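Local coordinates for D-xylonate dehydratase (Caulobacter crescentus, PDB 5OYN), which catalyses the dehydration of D-xylonate to 2-dehydro-3-deoxy-D-arabinonate in D-xylose degradation, and also dehydrates D-gluconate, using a [2Fe-2S] cluster and magnesium, at residues 22-27 against 48-53; 82-87 against 253-258; 154-159 against 356-361. All coordinates share one frame; numbering follows the deposited sequence.

Interaction 1 (22-27 against 48-53)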
loop_
_atom_site.group_PDB
_atom_site.type_symbol
_atom_site.label_atom_id
_atom_site.label_comp_id
_atom_site.label_asym_id
_atom_site.label_seq_id
_atom_site.Cartn_x
_atom_site.Cartn_y
_atom_site.Cartn_z
ATOM N N ASP A 22 0.953 22.754 21.741
ATOM C CA ASP A 22 1.388 22.503 23.108
ATOM C C ASP A 22 2.345 21.319 23.208
ATOM O O ASP A 22 3.028 21.168 24.228
ATOM C CB ASP A 22 0.194 22.286 24.027
ATOM C CG ASP A 22 0.601 22.257 25.495
ATOM O OD1 ASP A 22 1.001 23.320 26.034
ATOM O OD2 ASP A 22 0.548 21.162 26.100
ATOM N N TRP A 23 2.409 20.472 22.180
ATOM C CA TRP A 23 3.408 19.413 22.122
ATOM C C TRP A 23 4.661 19.880 21.394
ATOM O O TRP A 23 5.781 19.669 21.870
ATOM C CB TRP A 23 2.853 18.181 21.407
ATOM C CG TRP A 23 2.001 17.244 22.201
ATOM C CD1 TRP A 23 2.366 16.022 22.680
ATOM C CD2 TRP A 23 0.622 17.412 22.539
ATOM N NE1 TRP A 23 1.309 15.431 23.326
ATOM C CE2 TRP A 23 0.225 16.264 23.254
ATOM C CE3 TRP A 23 -0.315 18.426 22.319
ATOM C CZ2 TRP A 23 -1.066 16.102 23.753
ATOM C CZ3 TRP A 23 -1.609 18.261 22.820
ATOM C CH2 TRP A 23 -1.968 17.108 23.524
ATOM N N PHE A 24 4.477 20.531 20.245
ATOM C CA PHE A 24 5.546 20.773 19.290
ATOM C C PHE A 24 6.174 22.154 19.411
ATOM O O PHE A 24 7.227 22.391 18.806
ATOM C CB PHE A 24 5.017 20.569 17.864
ATOM C CG PHE A 24 4.527 19.166 17.591
ATOM C CD1 PHE A 24 5.071 18.078 18.269
ATOM C CD2 PHE A 24 3.524 18.936 16.656
ATOM C CE1 PHE A 24 4.622 16.795 18.020
ATOM C CE2 PHE A 24 3.066 17.649 16.403
ATOM C CZ PHE A 24 3.615 16.579 17.084
ATOM N N ASP A 25 5.567 23.064 20.169
ATOM C CA ASP A 25 6.149 24.383 20.408
ATOM C C ASP A 25 5.751 24.864 21.804
ATOM O O ASP A 25 5.239 25.970 21.989
ATOM C CB ASP A 25 5.728 25.368 19.318
ATOM C CG ASP A 25 6.404 26.716 19.462
ATOM O OD1 ASP A 25 7.652 26.759 19.546
ATOM O OD2 ASP A 25 5.682 27.736 19.495
ATOM N N ASN A 26 5.989 24.023 22.806
ATOM C CA ASN A 26 5.594 24.352 24.172
ATOM C C ASN A 26 6.492 25.454 24.724
ATOM O O ASN A 26 7.725 25.327 24.674
ATOM C CB ASN A 26 5.660 23.117 25.069
ATOM C CG ASN A 26 5.062 23.362 26.436
ATOM O OD1 ASN A 26 5.768 23.359 27.441
ATOM N ND2 ASN A 26 3.752 23.577 26.481
ATOM N N PRO A 27 5.915 26.548 25.258
ATOM C CA PRO A 27 6.734 27.665 25.760
ATOM C C PRO A 27 7.609 27.288 26.946
ATOM O O PRO A 27 8.820 27.534 26.938
ATOM C CB PRO A 27 5.690 28.716 26.152
ATOM C CG PRO A 27 4.397 27.952 26.308
ATOM C CD PRO A 27 4.466 26.806 25.364
ATOM N N GLU A 48 10.048 20.920 9.578
ATOM C CA GLU A 48 9.269 22.055 9.100
ATOM C C GLU A 48 7.787 21.723 9.027
ATOM O O GLU A 48 6.948 22.613 9.182
ATOM C CB GLU A 48 9.795 22.513 7.741
ATOM C CG GLU A 48 9.079 21.920 6.556
ATOM C CD GLU A 48 9.580 22.488 5.240
ATOM O OE1 GLU A 48 8.743 22.948 4.426
ATOM O OE2 GLU A 48 10.814 22.477 5.029
ATOM N N GLU A 49 7.442 20.452 8.829
ATOM C CA GLU A 49 6.036 20.066 8.838
ATOM C C GLU A 49 5.440 20.214 10.227
ATOM O O GLU A 49 4.404 20.865 10.402
ATOM C CB GLU A 49 5.881 18.631 8.353
ATOM C CG GLU A 49 5.914 18.481 6.852
ATOM C CD GLU A 49 6.150 17.050 6.446
ATOM O OE1 GLU A 49 7.265 16.550 6.707
ATOM O OE2 GLU A 49 5.216 16.426 5.887
ATOM N N LEU A 50 6.083 19.624 11.228
ATOM C CA LEU A 50 5.519 19.593 12.569
ATOM C C LEU A 50 5.679 20.908 13.325
ATOM O O LEU A 50 5.095 21.054 14.404
ATOM C CB LEU A 50 6.158 18.458 13.375
ATOM C CG LEU A 50 5.815 17.036 12.924
ATOM C CD1 LEU A 50 6.871 16.029 13.390
ATOM C CD2 LEU A 50 4.433 16.638 13.418
ATOM N N ARG A 51 6.436 21.865 12.792
ATOM C CA ARG A 51 6.750 23.087 13.525
ATOM C C ARG A 51 6.306 24.352 12.802
ATOM O O ARG A 51 6.637 25.456 13.248
ATOM C CB ARG A 51 8.253 23.152 13.815
ATOM C CG ARG A 51 8.766 22.024 14.702
ATOM C CD ARG A 51 9.724 22.558 15.755
ATOM N NE ARG A 51 10.983 22.999 15.160
ATOM C CZ ARG A 51 11.911 23.701 15.802
ATOM N NH1 ARG A 51 11.720 24.049 17.066
ATOM N NH2 ARG A 51 13.028 24.057 15.183
ATOM N N SER A 52 5.572 24.228 11.707
ATOM C CA SER A 52 5.127 25.386 10.949
ATOM C C SER A 52 3.756 25.887 11.380
ATOM O O SER A 52 3.236 26.832 10.776
ATOM C CB SER A 52 5.093 25.047 9.459
ATOM O OG SER A 52 4.097 24.065 9.216
ATOM N N GLY A 53 3.148 25.278 12.392
ATOM C CA GLY A 53 1.860 25.743 12.847
ATOM C C GLY A 53 0.674 25.319 12.014
ATOM O O GLY A 53 -0.428 25.833 12.242
#
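The aromatic ring of Phe-24, at the end of the short helix 21-24, meets Leu-50 of helix 47-51 in an apolar contact between two buried side chains. Its CE2 lies 3.4 Å from CD2 of Leu-50, and CZ is next nearest to the same methyl at 3.8 Å. That methyl comes to the ring obliquely, whereas CB of Leu-50 sits over one ring face, 4.2 Å above the plane and offset toward the rim. Both side chains have CG anti to their own carbonyl carbon (chi1 -62° for Phe-24 and -68° for Leu-50), which turns each toward the other segment. Phe-24 also lies beside main chain: its CB is 3.5 Å from the carbonyl O of Leu-50. At the exposed margin, CD of Arg-51 approaches the carbonyl O of Phe-24 (3.9 Å), so the aliphatic part of a long charged chain flanks the apolar patch.

Leu-37 of the intervening helix 30-39 touches Phe-24, Leu-50 and Arg-51, and Pro-127 adds to the packing on Phe-24. Farther out, polar groups tie the two segments to other subunits: Glu-49 forms a salt bridge with Arg-79 of the second subunit, while Trp-23 NE1 bonds to the carbonyl O of Cys-103 of the third subunit. Were Phe-24 replaced by an alanine, Leu-50 CD2 and Leu-37 would probably lose their aromatic partner, and a gap would open between the two helices.

A flat ring suits this place because it can offer a broad apolar surface to a branched leucine. The contact between the two segments rests mainly on hydrocarbon packing, with carbonyl oxygens lying against its margin, while the charged and hydrogen-bonding groups round it find partners both in the same chain and in two neighbouring subunits.

Interaction 2 (82-87 against 253-258)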
loop_
_atom_site.group_PDB
_atom_site.type_symbol
_atom_site.label_atom_id
_atom_site.label_comp_id
_atom_site.label_asym_id
_atom_site.label_seq_id
_atom_site.Cartn_x
_atom_site.Cartn_y
_atom_site.Cartn_z
ATOM N N ASP A 82 -4.643 13.637 0.631
ATOM C CA ASP A 82 -4.375 14.610 -0.414
ATOM C C ASP A 82 -5.197 15.869 -0.194
ATOM O O ASP A 82 -4.697 16.981 -0.390
ATOM C CB ASP A 82 -4.643 13.988 -1.791
ATOM C CG ASP A 82 -3.503 13.062 -2.257
ATOM O OD1 ASP A 82 -2.500 12.866 -1.514
ATOM O OD2 ASP A 82 -3.610 12.527 -3.380
ATOM N N GLY A 83 -6.452 15.719 0.244
ATOM C CA GLY A 83 -7.265 16.888 0.533
ATOM C C GLY A 83 -6.659 17.739 1.630
ATOM O O GLY A 83 -6.470 18.946 1.466
ATOM N N ILE A 84 -6.332 17.108 2.762
ATOM C CA ILE A 84 -5.706 17.795 3.888
ATOM C C ILE A 84 -4.454 18.547 3.460
ATOM O O ILE A 84 -4.219 19.684 3.885
ATOM C CB ILE A 84 -5.384 16.781 4.993
ATOM C CG1 ILE A 84 -6.669 16.169 5.545
ATOM C CG2 ILE A 84 -4.490 17.413 6.056
ATOM C CD1 ILE A 84 -6.410 14.998 6.488
ATOM N N ARG A 85 -3.617 17.927 2.623
ATOM C CA ARG A 85 -2.342 18.558 2.295
ATOM C C ARG A 85 -2.500 19.706 1.305
ATOM O O ARG A 85 -1.804 20.722 1.420
ATOM C CB ARG A 85 -1.350 17.521 1.762
ATOM C CG ARG A 85 -0.267 17.263 2.775
ATOM C CD ARG A 85 0.639 16.138 2.395
ATOM N NE ARG A 85 1.074 15.397 3.575
ATOM C CZ ARG A 85 1.993 15.830 4.436
ATOM N NH1 ARG A 85 2.582 17.006 4.246
ATOM N NH2 ARG A 85 2.325 15.085 5.488
ATOM N N ASP A 86 -3.381 19.564 0.314
ATOM C CA ASP A 86 -3.615 20.680 -0.596
ATOM C C ASP A 86 -4.101 21.889 0.174
ATOM O O ASP A 86 -3.708 23.029 -0.106
ATOM C CB ASP A 86 -4.633 20.300 -1.675
ATOM C CG ASP A 86 -4.003 19.546 -2.832
ATOM O OD1 ASP A 86 -2.897 18.977 -2.645
ATOM O OD2 ASP A 86 -4.609 19.527 -3.930
ATOM N N ALA A 87 -4.911 21.644 1.184
ATOM C CA ALA A 87 -5.595 22.690 1.910
ATOM C C ALA A 87 -4.775 23.225 3.075
ATOM O O ALA A 87 -5.176 24.226 3.685
ATOM C CB ALA A 87 -6.955 22.160 2.391
ATOM N N ARG A 253 -11.989 20.157 3.401
ATOM C CA ARG A 253 -12.902 20.878 4.275
ATOM C C ARG A 253 -12.478 20.804 5.736
ATOM O O ARG A 253 -12.779 21.717 6.508
ATOM C CB ARG A 253 -14.313 20.336 4.107
ATOM C CG ARG A 253 -15.351 21.089 4.889
ATOM C CD ARG A 253 -15.262 22.575 4.593
ATOM N NE ARG A 253 -16.133 23.345 5.470
ATOM C CZ ARG A 253 -16.198 24.671 5.488
ATOM N NH1 ARG A 253 -15.436 25.385 4.673
ATOM N NH2 ARG A 253 -17.029 25.280 6.328
ATOM N N ILE A 254 -11.795 19.737 6.147
ATOM C CA ILE A 254 -11.576 19.566 7.581
ATOM C C ILE A 254 -10.530 20.545 8.077
ATOM O O ILE A 254 -10.534 20.909 9.255
ATOM C CB ILE A 254 -11.204 18.108 7.926
ATOM C CG1 ILE A 254 -11.236 17.861 9.444
ATOM C CG2 ILE A 254 -9.827 17.746 7.378
ATOM C CD1 ILE A 254 -12.393 18.479 10.188
ATOM N N VAL A 255 -9.625 21.005 7.212
ATOM C CA VAL A 255 -8.675 21.999 7.694
ATOM C C VAL A 255 -9.375 23.349 7.848
ATOM O O VAL A 255 -9.133 24.080 8.820
ATOM C CB VAL A 255 -7.424 22.074 6.789
ATOM C CG1 VAL A 255 -6.847 20.696 6.545
ATOM C CG2 VAL A 255 -7.727 22.745 5.493
ATOM N N ASP A 256 -10.287 23.678 6.921
ATOM C CA ASP A 256 -11.149 24.847 7.081
ATOM C C ASP A 256 -11.858 24.821 8.434
ATOM O O ASP A 256 -11.805 25.791 9.196
ATOM C CB ASP A 256 -12.177 24.891 5.953
ATOM C CG ASP A 256 -11.607 25.401 4.647
ATOM O OD1 ASP A 256 -10.605 26.154 4.675
ATOM O OD2 ASP A 256 -12.190 25.055 3.590
ATOM N N LEU A 257 -12.516 23.705 8.753
ATOM C CA LEU A 257 -13.178 23.576 10.042
ATOM C C LEU A 257 -12.202 23.723 11.199
ATOM O O LEU A 257 -12.602 24.112 12.300
ATOM C CB LEU A 257 -13.887 22.228 10.146
ATOM C CG LEU A 257 -15.057 21.878 9.236
ATOM C CD1 LEU A 257 -15.604 20.542 9.700
ATOM C CD2 LEU A 257 -16.134 22.945 9.306
ATOM N N ALA A 258 -10.932 23.390 10.990
ATOM C CA ALA A 258 -9.964 23.562 12.066
ATOM C C ALA A 258 -9.620 25.031 12.264
ATOM O O ALA A 258 -9.459 25.482 13.402
ATOM C CB ALA A 258 -8.698 22.753 11.785
#
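Val-255 turns its two methyls to different residues of the facing helix 73-87. CG2 meets CB of Ala-87 (3.2 Å), and CG1 lies 4.1 Å from CG2 of Ile-84 while also nearing that residue's carbonyl O. The split follows from chi1 of -50°, which sets CG1 anti to the carbonyl carbon and CG2 between the backbone N and that carbon. The side chains of Ile-84 and Val-255 run at a slant to each other, but Ile-84 and Ile-254 lie side by side and point the same way, with CG1 of Ile-84 4.0 Å from CG2 of Ile-254.

That shared direction leads to the parallel sheet: Ile-84, Ile-254 and Val-255 all rest on Ile-57 of strand 56-61. Helix 73-87 is the connection of a beta-alpha-beta crossover from strand 56-61 to the adjacent parallel strand 90-95, and helix 241-259 packs beside it. The two helical segments approach to 8.7 Å between axes at an angle of 52°. Small Ala-87 suits the side that receives a valine methyl. The isoleucines, longer than the alanine, extend the contact toward the strand.

Away from this interface Arg-85 and Asp-86 form salt bridges with Asp-86 and Arg-85 of the second subunit. The helix pair is thus held by burial of hydrocarbon, while the charged residues lie off the shared face and pair both within the chain and with the second subunit.

Interaction 3 (154-159 against 356-361)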
loop_
_atom_site.group_PDB
_atom_site.type_symbol
_atom_site.label_atom_id
_atom_site.label_comp_id
_atom_site.label_asym_id
_atom_site.label_seq_id
_atom_site.Cartn_x
_atom_site.Cartn_y
_atom_site.Cartn_z
ATOM N N PRO A 154 -12.893 20.186 16.079
ATOM C CA PRO A 154 -13.606 20.173 14.791
ATOM C C PRO A 154 -13.504 18.813 14.109
ATOM O O PRO A 154 -12.424 18.229 13.998
ATOM C CB PRO A 154 -12.910 21.274 13.984
ATOM C CG PRO A 154 -12.201 22.121 14.991
ATOM C CD PRO A 154 -11.873 21.246 16.147
ATOM N N ALA A 155 -14.658 18.299 13.680
ATOM C CA ALA A 155 -14.802 16.946 13.165
ATOM C C ALA A 155 -15.600 16.972 11.873
ATOM O O ALA A 155 -16.284 17.946 11.564
ATOM C CB ALA A 155 -15.500 16.039 14.175
ATOM N N ILE A 156 -15.511 15.882 11.115
ATOM C CA ILE A 156 -16.300 15.735 9.894
ATOM C C ILE A 156 -16.354 14.251 9.568
ATOM O O ILE A 156 -15.370 13.526 9.755
ATOM C CB ILE A 156 -15.707 16.590 8.748
ATOM C CG1 ILE A 156 -16.663 16.718 7.576
ATOM C CG2 ILE A 156 -14.324 16.079 8.303
ATOM C CD1 ILE A 156 -16.051 17.558 6.438
ATOM N N VAL A 157 -17.533 13.785 9.137
ATOM C CA VAL A 157 -17.719 12.370 8.836
ATOM C C VAL A 157 -17.451 12.141 7.360
ATOM O O VAL A 157 -17.874 12.931 6.505
ATOM C CB VAL A 157 -19.130 11.891 9.211
ATOM C CG1 VAL A 157 -19.461 10.593 8.474
ATOM C CG2 VAL A 157 -19.258 11.701 10.721
ATOM N N LEU A 158 -16.728 11.061 7.063
ATOM C CA LEU A 158 -16.580 10.562 5.704
ATOM C C LEU A 158 -17.172 9.167 5.662
ATOM O O LEU A 158 -16.710 8.275 6.380
ATOM C CB LEU A 158 -15.116 10.544 5.256
ATOM C CG LEU A 158 -14.918 9.997 3.835
ATOM C CD1 LEU A 158 -15.700 10.809 2.791
ATOM C CD2 LEU A 158 -13.466 9.976 3.505
ATOM N N SER A 159 -18.192 8.983 4.835
ATOM C CA SER A 159 -18.866 7.697 4.720
ATOM C C SER A 159 -18.133 6.817 3.719
ATOM O O SER A 159 -17.607 7.309 2.720
ATOM C CB SER A 159 -20.318 7.875 4.270
ATOM O OG SER A 159 -21.006 8.798 5.093
ATOM N N LEU A 356 -26.526 25.382 11.103
ATOM C CA LEU A 356 -25.201 25.402 10.499
ATOM C C LEU A 356 -24.709 23.970 10.246
ATOM O O LEU A 356 -24.981 23.058 11.036
ATOM C CB LEU A 356 -24.230 26.172 11.403
ATOM C CG LEU A 356 -22.716 26.013 11.159
ATOM C CD1 LEU A 356 -22.229 26.740 9.878
ATOM C CD2 LEU A 356 -21.901 26.444 12.389
ATOM N N THR A 357 -24.009 23.770 9.118
ATOM C CA THR A 357 -23.467 22.473 8.709
ATOM C C THR A 357 -21.967 22.588 8.448
ATOM O O THR A 357 -21.437 23.685 8.249
ATOM C CB THR A 357 -24.175 21.932 7.444
ATOM O OG1 THR A 357 -23.654 22.568 6.267
ATOM C CG2 THR A 357 -25.685 22.173 7.514
ATOM N N VAL A 358 -21.268 21.447 8.424
ATOM C CA VAL A 358 -19.828 21.485 8.164
ATOM C C VAL A 358 -19.496 22.024 6.783
ATOM O O VAL A 358 -18.337 22.324 6.518
ATOM C CB VAL A 358 -19.157 20.107 8.327
ATOM C CG1 VAL A 358 -19.171 19.666 9.781
ATOM C CG2 VAL A 358 -19.808 19.077 7.408
ATOM N N THR A 359 -20.478 22.166 5.890
ATOM C CA THR A 359 -20.191 22.854 4.639
ATOM C C THR A 359 -19.937 24.341 4.833
ATOM O O THR A 359 -19.455 24.992 3.900
ATOM C CB THR A 359 -21.343 22.688 3.648
ATOM O OG1 THR A 359 -22.447 23.489 4.081
ATOM C CG2 THR A 359 -21.790 21.245 3.571
ATOM N N GLY A 360 -20.256 24.895 6.005
ATOM C CA GLY A 360 -20.155 26.326 6.226
ATOM C C GLY A 360 -21.335 27.127 5.722
ATOM O O GLY A 360 -21.331 28.359 5.844
ATOM N N LYS A 361 -22.320 26.471 5.136
ATOM C CA LYS A 361 -23.599 27.039 4.767
ATOM C C LYS A 361 -24.649 26.461 5.703
ATOM O O LYS A 361 -24.335 25.721 6.637
ATOM C CB LYS A 361 -23.914 26.743 3.296
ATOM C CG LYS A 361 -22.830 27.228 2.332
ATOM C CD LYS A 361 -23.054 28.695 1.940
ATOM C CE LYS A 361 -21.748 29.460 1.702
ATOM N NZ LYS A 361 -21.996 30.723 0.936
#
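Val-358 alone carries the 356-361 side of this contact, reaching from a tight turn to Ala-155 and Ile-156 on strand 155-159, at one end of the four-stranded parallel sheet as counted within the chain. The turn is a type I beta turn from Thr-357 to Gly-360, overlapped by two ST turns, begun by Thr-357 and Thr-359, and the strand stands next to strand 130-135. Val-358 points its CB toward the strand and divides its methyls between two kinds of surface. CG2 packs on CG1 of Ile-156 at 3.9 Å and is slightly farther from CD1, while CG1 faces the carbonyl O of Ala-155 at 3.8 Å. The side chain of Ile-156 is fully extended, with CG1 anti to the backbone N (chi1 -167°) and CD1 continuing outward, so that the flank of its chain lies against the valine methyl.

Isoleucine suits an extended strand, and the short, branched valine brings two methyls to the strand from a turn without needing a long chain. Ile-156 is also covered by Thr-250 and Ile-254 of helix 241-259, so the turn and that helix both pack on Ile-156.

Hydrogen bonds within the turn hold Val-358 in position. Gly-360 N donates to Thr-357 O at 2.8 Å, and the positive phi of Gly-360 is one at which a side chain would crowd the carbonyl of Thr-359. Thr-359 N bonds to Thr-357 OG1, and Lys-361 N to Thr-359 OG1, with both hydroxyls also joined to the side-chain amide of Asn-366. Lys-361 O accepts from Thr-357 N and from Thr-357 OG1, each at 3.2 Å, the hydroxyl oxygen standing 55° out of the carbonyl plane.

How the interactions relate
From the N terminus, interaction 1 is complete first, closing a short, largely helical loop that contains helix 30-39 before the other two open. Interactions 2 and 3 cross: 82-87 opens, 154-159 follows, 253-258 closes interaction 2 and 356-361 closes interaction 3. Together these long closures bring a helix pair, an end strand of the parallel sheet and the turn at 357-360 into one region. Salt bridge Glu-49 OE2 to Arg-85 NH1 (3.2 Å) joins interaction 1 to interaction 2. Interactions 2 and 3 meet where Arg-253 NE probably hydrogen-bonds to Val-358 O, and where Leu-257 packs on Ala-155. Interactions 1 and 3 do not touch.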